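Local coordinates for hypothetical protein AGR_L_1239 (Agrobacterium tumefaciens str. C58, PDB 1VQS), which is of unknown function but belongs to the NIPSNAP family and folds as a ferredoxin-like domain of the dimeric alpha-beta barrel clan, at residues Met13-Arg18 with Ile66-Ser71; Thr19-Asn24 with Leu98-Glu103. All coordinates share one frame; numbering follows the deposited sequence. Where two conformers were deposited one is given.

Contact 1 (Met13-Arg18 with Ile66-Ser71)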
loop_
_atom_site.group_PDB
_atom_site.type_symbol
_atom_site.label_atom_id
_atom_site.label_comp_id
_atom_site.label_asym_id
_atom_site.label_seq_id
_atom_site.Cartn_x
_atom_site.Cartn_y
_atom_site.Cartn_z
HETATM N N MSE B 13 13.109 9.925 -26.147
HETATM C CA MSE B 13 13.350 8.582 -25.631
HETATM C C MSE B 13 12.282 8.186 -24.618
HETATM O O MSE B 13 11.664 9.039 -23.980
HETATM C CB MSE B 13 14.747 8.479 -24.979
HETATM C CG MSE B 13 15.916 8.914 -25.865
HETATM SE SE MSE B 13 16.219 7.749 -27.381
HETATM C CE MSE B 13 17.296 6.356 -26.452
ATOM N N PHE B 14 12.118 6.879 -24.435
ATOM C CA PHE B 14 11.275 6.304 -23.373
ATOM C C PHE B 14 12.181 5.960 -22.217
ATOM O O PHE B 14 13.256 5.465 -22.431
ATOM C CB PHE B 14 10.585 5.018 -23.848
ATOM C CG PHE B 14 9.513 5.236 -24.868
ATOM C CD1 PHE B 14 9.813 5.273 -26.214
ATOM C CD2 PHE B 14 8.192 5.411 -24.471
ATOM C CE1 PHE B 14 8.792 5.495 -27.174
ATOM C CE2 PHE B 14 7.185 5.628 -25.416
ATOM C CZ PHE B 14 7.491 5.667 -26.754
ATOM N N TYR B 15 11.734 6.234 -20.997
ATOM C CA TYR B 15 12.531 5.988 -19.802
ATOM C C TYR B 15 11.899 4.875 -19.000
ATOM O O TYR B 15 10.743 4.993 -18.577
ATOM C CB TYR B 15 12.670 7.287 -18.988
ATOM C CG TYR B 15 13.596 8.227 -19.699
ATOM C CD1 TYR B 15 13.142 9.043 -20.725
ATOM C CD2 TYR B 15 14.960 8.241 -19.407
ATOM C CE1 TYR B 15 14.019 9.845 -21.422
ATOM C CE2 TYR B 15 15.843 9.078 -20.067
ATOM C CZ TYR B 15 15.364 9.867 -21.099
ATOM O OH TYR B 15 16.260 10.677 -21.786
ATOM N N GLU B 16 12.655 3.811 -18.768
ATOM C CA GLU B 16 12.211 2.743 -17.898
ATOM C C GLU B 16 12.839 2.929 -16.549
ATOM O O GLU B 16 14.054 3.035 -16.434
ATOM C CB GLU B 16 12.631 1.386 -18.414
ATOM C CG GLU B 16 12.105 0.254 -17.529
ATOM C CD GLU B 16 12.529 -1.132 -17.989
ATOM O OE1 GLU B 16 13.246 -1.236 -19.018
ATOM O OE2 GLU B 16 12.138 -2.148 -17.331
ATOM N N ILE B 17 12.010 2.990 -15.511
ATOM C CA ILE B 17 12.501 3.104 -14.145
ATOM C C ILE B 17 12.187 1.790 -13.448
ATOM O O ILE B 17 11.029 1.382 -13.375
ATOM C CB ILE B 17 11.823 4.269 -13.415
ATOM C CG1 ILE B 17 12.083 5.587 -14.165
ATOM C CG2 ILE B 17 12.301 4.336 -11.933
ATOM C CD1 ILE B 17 11.488 6.815 -13.462
ATOM N N ARG B 18 13.249 1.115 -12.997
ATOM C CA ARG B 18 13.168 -0.185 -12.316
ATOM C C ARG B 18 13.495 0.033 -10.844
ATOM O O ARG B 18 14.540 0.597 -10.532
ATOM C CB ARG B 18 14.151 -1.168 -12.950
ATOM C CG ARG B 18 13.863 -1.431 -14.399
ATOM C CD ARG B 18 14.762 -2.455 -15.024
ATOM N NE ARG B 18 14.587 -3.794 -14.469
ATOM C CZ ARG B 18 13.731 -4.713 -14.912
ATOM N NH1 ARG B 18 12.874 -4.458 -15.876
ATOM N NH2 ARG B 18 13.705 -5.910 -14.349
ATOM N N ILE B 66 17.600 3.323 -14.165
ATOM C CA ILE B 66 16.870 3.943 -15.229
ATOM C C ILE B 66 17.603 3.719 -16.542
ATOM O O ILE B 66 18.826 3.915 -16.636
ATOM C CB ILE B 66 16.762 5.429 -14.986
ATOM C CG1 ILE B 66 16.177 5.697 -13.602
ATOM C CG2 ILE B 66 15.964 6.059 -16.089
ATOM C CD1 ILE B 66 15.929 7.149 -13.305
ATOM N N TRP B 67 16.841 3.327 -17.566
ATOM C CA TRP B 67 17.362 3.042 -18.896
ATOM C C TRP B 67 16.550 3.838 -19.902
ATOM O O TRP B 67 15.348 4.025 -19.698
ATOM C CB TRP B 67 17.193 1.545 -19.207
ATOM C CG TRP B 67 17.967 0.684 -18.288
ATOM C CD1 TRP B 67 17.570 0.234 -17.046
ATOM C CD2 TRP B 67 19.304 0.195 -18.481
ATOM N NE1 TRP B 67 18.580 -0.499 -16.470
ATOM C CE2 TRP B 67 19.635 -0.566 -17.340
ATOM C CE3 TRP B 67 20.233 0.296 -19.519
ATOM C CZ2 TRP B 67 20.866 -1.206 -17.200
ATOM C CZ3 TRP B 67 21.464 -0.359 -19.376
ATOM C CH2 TRP B 67 21.749 -1.104 -18.217
ATOM N N ALA B 68 17.178 4.262 -21.001
ATOM C CA ALA B 68 16.504 5.000 -22.097
ATOM C C ALA B 68 16.449 4.123 -23.324
ATOM O O ALA B 68 17.447 3.479 -23.651
ATOM C CB ALA B 68 17.280 6.250 -22.450
ATOM N N PHE B 69 15.290 4.131 -24.000
ATOM C CA PHE B 69 15.062 3.356 -25.238
ATOM C C PHE B 69 14.414 4.214 -26.311
ATOM O O PHE B 69 13.596 5.089 -25.995
ATOM C CB PHE B 69 14.137 2.172 -24.943
ATOM C CG PHE B 69 14.690 1.209 -23.938
ATOM C CD1 PHE B 69 15.658 0.314 -24.315
ATOM C CD2 PHE B 69 14.250 1.191 -22.628
ATOM C CE1 PHE B 69 16.196 -0.586 -23.397
ATOM C CE2 PHE B 69 14.789 0.306 -21.712
ATOM C CZ PHE B 69 15.752 -0.596 -22.102
ATOM N N SER B 70 14.732 3.960 -27.574
ATOM C CA SER B 70 14.146 4.766 -28.643
ATOM C C SER B 70 12.721 4.341 -28.971
ATOM O O SER B 70 11.952 5.132 -29.543
ATOM C CB SER B 70 14.995 4.696 -29.918
ATOM O OG SER B 70 15.235 3.357 -30.257
ATOM N N SER B 71 12.391 3.092 -28.638
ATOM C CA SER B 71 11.043 2.577 -28.786
ATOM C C SER B 71 10.852 1.391 -27.900
ATOM O O SER B 71 11.832 0.762 -27.488
ATOM C CB SER B 71 10.763 2.153 -30.221
ATOM O OG SER B 71 11.460 0.983 -30.611
#
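Strands 14-18 and 66-69 run antiparallel, their short axes 4.7 Å apart at closest approach and 156° between directions. Two hydrogen-bonded pairs define the register: Phe14 N donates to Phe69 O at 2.8 Å, nearly along the C=O axis, and Phe69 N answers to Phe14 O; Glu16 and Trp67 exchange the same two bonds. CA-H...O contacts from Tyr15, Ile66 and Ala68 fill the intervening positions.

The side chains alternate between two faces. On one, Glu16 has CG anti to its backbone N (chi1 -177°) and an extended chain, which carries OE1 obliquely to the Phe69 ring, 3.5 Å from CE2. Its OE2 takes NH1 of Arg18 at 2.8 Å from above the carboxylate plane, and with Asn104 on OE2 and Arg75 on OE1 this buried group has three partners, consistent with a charged carboxylate. On the opposite face the Tyr15 ring reaches across to the partner strand, CE2 obliquely 4.0 Å from Ala68 CB, with Ile66 CG2 at the ring edge. Ile17 and Ile66 lie side by side, pointing the same way, CG1 to CG1 4.1 Å. Just before the strand begins, Met13, a selenomethionine, bends at chi2 and chi3 and lays CE against the Phe69-Ser70 peptide, 3.6 Å from Phe69 C, with Ala68 CB also touching.

Helices 27-46 and 72-84 cover the first face, the former against Trp67 and the latter against Phe14 and Phe69. Strands 99-109 and 48-55 flank the pair, and on the Tyr15 and Ile66 face the sheet meets a second subunit through its Phe53 and Ile66, as expected for a dimeric alpha-beta barrel.

Contact 2 (Thr19-Asn24 with Leu98-Glu103)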
loop_
_atom_site.group_PDB
_atom_site.type_symbol
_atom_site.label_atom_id
_atom_site.label_comp_id
_atom_site.label_asym_id
_atom_site.label_seq_id
_atom_site.Cartn_x
_atom_site.Cartn_y
_atom_site.Cartn_z
ATOM N N THR B 19 12.622 -0.426 -9.953
ATOM C CA THR B 19 12.757 -0.178 -8.538
ATOM C C THR B 19 12.720 -1.533 -7.846
ATOM O O THR B 19 11.762 -2.299 -8.003
ATOM C CB THR B 19 11.613 0.730 -8.011
ATOM O OG1 THR B 19 11.623 1.978 -8.727
ATOM C CG2 THR B 19 11.810 0.991 -6.532
ATOM N N TYR B 20 13.766 -1.823 -7.061
ATOM C CA TYR B 20 13.896 -3.102 -6.324
ATOM C C TYR B 20 13.964 -2.810 -4.847
ATOM O O TYR B 20 14.712 -1.905 -4.423
ATOM C CB TYR B 20 15.179 -3.871 -6.693
ATOM C CG TYR B 20 15.419 -4.141 -8.156
ATOM C CD1 TYR B 20 14.370 -4.236 -9.036
ATOM C CD2 TYR B 20 16.710 -4.385 -8.650
ATOM C CE1 TYR B 20 14.570 -4.513 -10.381
ATOM C CE2 TYR B 20 16.912 -4.667 -9.997
ATOM C CZ TYR B 20 15.821 -4.737 -10.846
ATOM O OH TYR B 20 15.959 -4.984 -12.213
ATOM N N ARG B 21 13.269 -3.633 -4.063
ATOM C CA ARG B 21 13.488 -3.704 -2.637
ATOM C C ARG B 21 14.339 -4.916 -2.348
ATOM O O ARG B 21 13.947 -6.033 -2.666
ATOM C CB ARG B 21 12.179 -3.804 -1.851
ATOM C CG ARG B 21 12.392 -3.719 -0.339
ATOM C CD ARG B 21 11.123 -4.064 0.402
ATOM N NE ARG B 21 10.989 -5.503 0.604
ATOM C CZ ARG B 21 9.826 -6.125 0.709
ATOM N NH1 ARG B 21 8.700 -5.457 0.590
ATOM N NH2 ARG B 21 9.800 -7.413 0.956
ATOM N N LEU B 22 15.524 -4.704 -1.781
ATOM C CA LEU B 22 16.400 -5.798 -1.447
ATOM C C LEU B 22 16.147 -6.386 -0.066
ATOM O O LEU B 22 15.573 -5.759 0.818
ATOM C CB LEU B 22 17.886 -5.377 -1.505
ATOM C CG LEU B 22 18.350 -4.643 -2.762
ATOM C CD1 LEU B 22 19.881 -4.514 -2.757
ATOM C CD2 LEU B 22 17.909 -5.351 -4.015
ATOM N N LYS B 23 16.644 -7.611 0.102
ATOM C CA LYS B 23 16.836 -8.202 1.415
ATOM C C LYS B 23 17.538 -7.181 2.332
ATOM O O LYS B 23 18.489 -6.507 1.925
ATOM C CB LYS B 23 17.739 -9.443 1.254
ATOM C CG LYS B 23 18.513 -9.910 2.497
ATOM C CD LYS B 23 17.561 -10.570 3.479
ATOM C CE LYS B 23 18.223 -11.001 4.785
ATOM N NZ LYS B 23 18.688 -9.861 5.652
ATOM N N ASN B 24 17.042 -7.062 3.567
ATOM C CA ASN B 24 17.605 -6.083 4.469
ATOM C C ASN B 24 19.112 -6.280 4.642
ATOM O O ASN B 24 19.575 -7.372 4.981
ATOM C CB ASN B 24 16.928 -6.120 5.824
ATOM C CG ASN B 24 17.467 -5.063 6.750
ATOM O OD1 ASN B 24 17.224 -3.862 6.539
ATOM N ND2 ASN B 24 18.214 -5.496 7.776
ATOM N N LEU B 98 18.964 -11.568 -3.601
ATOM C CA LEU B 98 19.169 -10.308 -2.901
ATOM C C LEU B 98 17.984 -9.396 -3.136
ATOM O O LEU B 98 17.663 -8.563 -2.289
ATOM C CB LEU B 98 20.447 -9.632 -3.360
ATOM C CG LEU B 98 21.745 -10.437 -3.138
ATOM C CD1 LEU B 98 22.944 -9.603 -3.519
ATOM C CD2 LEU B 98 21.884 -10.906 -1.721
ATOM N N ILE B 99 17.353 -9.522 -4.298
ATOM C CA ILE B 99 16.143 -8.770 -4.601
ATOM C C ILE B 99 14.930 -9.505 -4.043
ATOM O O ILE B 99 14.741 -10.683 -4.368
ATOM C CB ILE B 99 15.955 -8.626 -6.133
ATOM C CG1 ILE B 99 17.112 -7.854 -6.763
ATOM C CG2 ILE B 99 14.578 -7.982 -6.475
ATOM C CD1 ILE B 99 17.244 -8.071 -8.285
ATOM N N GLU B 100 14.126 -8.819 -3.224
ATOM C CA GLU B 100 12.852 -9.367 -2.714
ATOM C C GLU B 100 11.648 -9.022 -3.596
ATOM O O GLU B 100 10.859 -9.907 -4.003
ATOM C CB GLU B 100 12.577 -8.903 -1.278
ATOM C CG GLU B 100 13.553 -9.508 -0.300
ATOM C CD GLU B 100 13.242 -9.238 1.147
ATOM O OE1 GLU B 100 12.396 -8.382 1.477
ATOM O OE2 GLU B 100 13.900 -9.889 1.999
ATOM N N VAL B 101 11.498 -7.740 -3.884
ATOM C CA VAL B 101 10.324 -7.248 -4.632
ATOM C C VAL B 101 10.769 -6.268 -5.678
ATOM O O VAL B 101 11.726 -5.531 -5.493
ATOM C CB VAL B 101 9.313 -6.578 -3.696
ATOM C CG1 VAL B 101 8.137 -6.006 -4.459
ATOM C CG2 VAL B 101 8.799 -7.570 -2.692
ATOM N N ALA B 102 10.097 -6.258 -6.824
ATOM C CA ALA B 102 10.536 -5.438 -7.940
ATOM C C ALA B 102 9.351 -4.930 -8.733
ATOM O O ALA B 102 8.306 -5.593 -8.803
ATOM C CB ALA B 102 11.429 -6.235 -8.838
ATOM N N GLU B 103 9.534 -3.758 -9.342
ATOM C CA GLU B 103 8.570 -3.213 -10.287
ATOM C C GLU B 103 9.280 -2.360 -11.321
ATOM O O GLU B 103 10.407 -1.914 -11.093
ATOM C CB GLU B 103 7.503 -2.405 -9.591
ATOM C CG GLU B 103 7.913 -1.123 -8.944
ATOM C CD GLU B 103 6.671 -0.391 -8.364
ATOM O OE1 GLU B 103 6.179 -0.825 -7.315
ATOM O OE2 GLU B 103 6.180 0.574 -9.008
HETATM O O HOH W 1 14.554 -8.488 4.202
#
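Arg21 and Glu100 carry this contact, and a classic beta bulge brings them together. Arg21 O accepts from both Glu100 N (2.8 Å) and Val101 N (3.2 Å), so two residues face one and the register slips; the helix-like psi of Glu100, -52°, marks the first bulge position. Regular antiparallel pairing continues from Arg21-Val101 to Thr19-Glu103, and beyond the bulge Lys23 N bonds Leu98 O.

Arg21 leaves its backbone with CG anti to N, then bends at chi3 (86°), which swings the guanidinium round to Glu100. OE1 sits at the NE/NH2 edge, in the guanidinium plane, 2.8 Å from NH2, which it receives on its anti lone pair; NE adds a weak bond. The two flat groups stand 82° apart. Val101 CG2 lies over one guanidinium face, 3.6 Å above its plane and offset toward the rim. The other carboxylate oxygen, Glu100 OE2, is linked by a water to Asn24 N, while Lys23 bends at chi2 and chi4 so that NZ bonds Asn24 O.

On the sheet's other side, Ile99 CD1 makes an off-centre CH-pi contact with the Tyr20 ring, 4.2 Å from its centroid. Tyr20 CD1 touches Ala102 CB at 3.6 Å, and the Leu22 and Ile99 side chains cross obliquely, CD2 to CG1 3.8 Å. Tyr20 OH is tied to Arg18 NE.

Helix 27-46 covers this apolar side through Tyr30, and Ile27 packs on Leu22. Strand 62-69 flanks strand 19-22, whereas Ala102 makes backbone hydrogen bonds with a third subunit and Lys23 NZ a salt bridge with Asp97 of a fifth.

In the fold
Contacts 1 and 2 lie on opposite sides of the chain's centre, with their own centres about 20 Å apart, yet both use the inner strand 14-22. In the sheet order 48-55, 62-69, 14-22, 99-109 this strand lies between 62-69 and 99-109 and bonds both along its length; contact 1 samples one edge near its start, contact 2 the other near its end. The two contacts touch where Arg18 CB lies 4.2 Å from Glu103 O. No active site is established. A sulfate about 3 Å from the side chain of Arg21 and a methylpentanediol about 4 Å from that of Lys23, both probably from the crystallisation liquor, lie at contact 2.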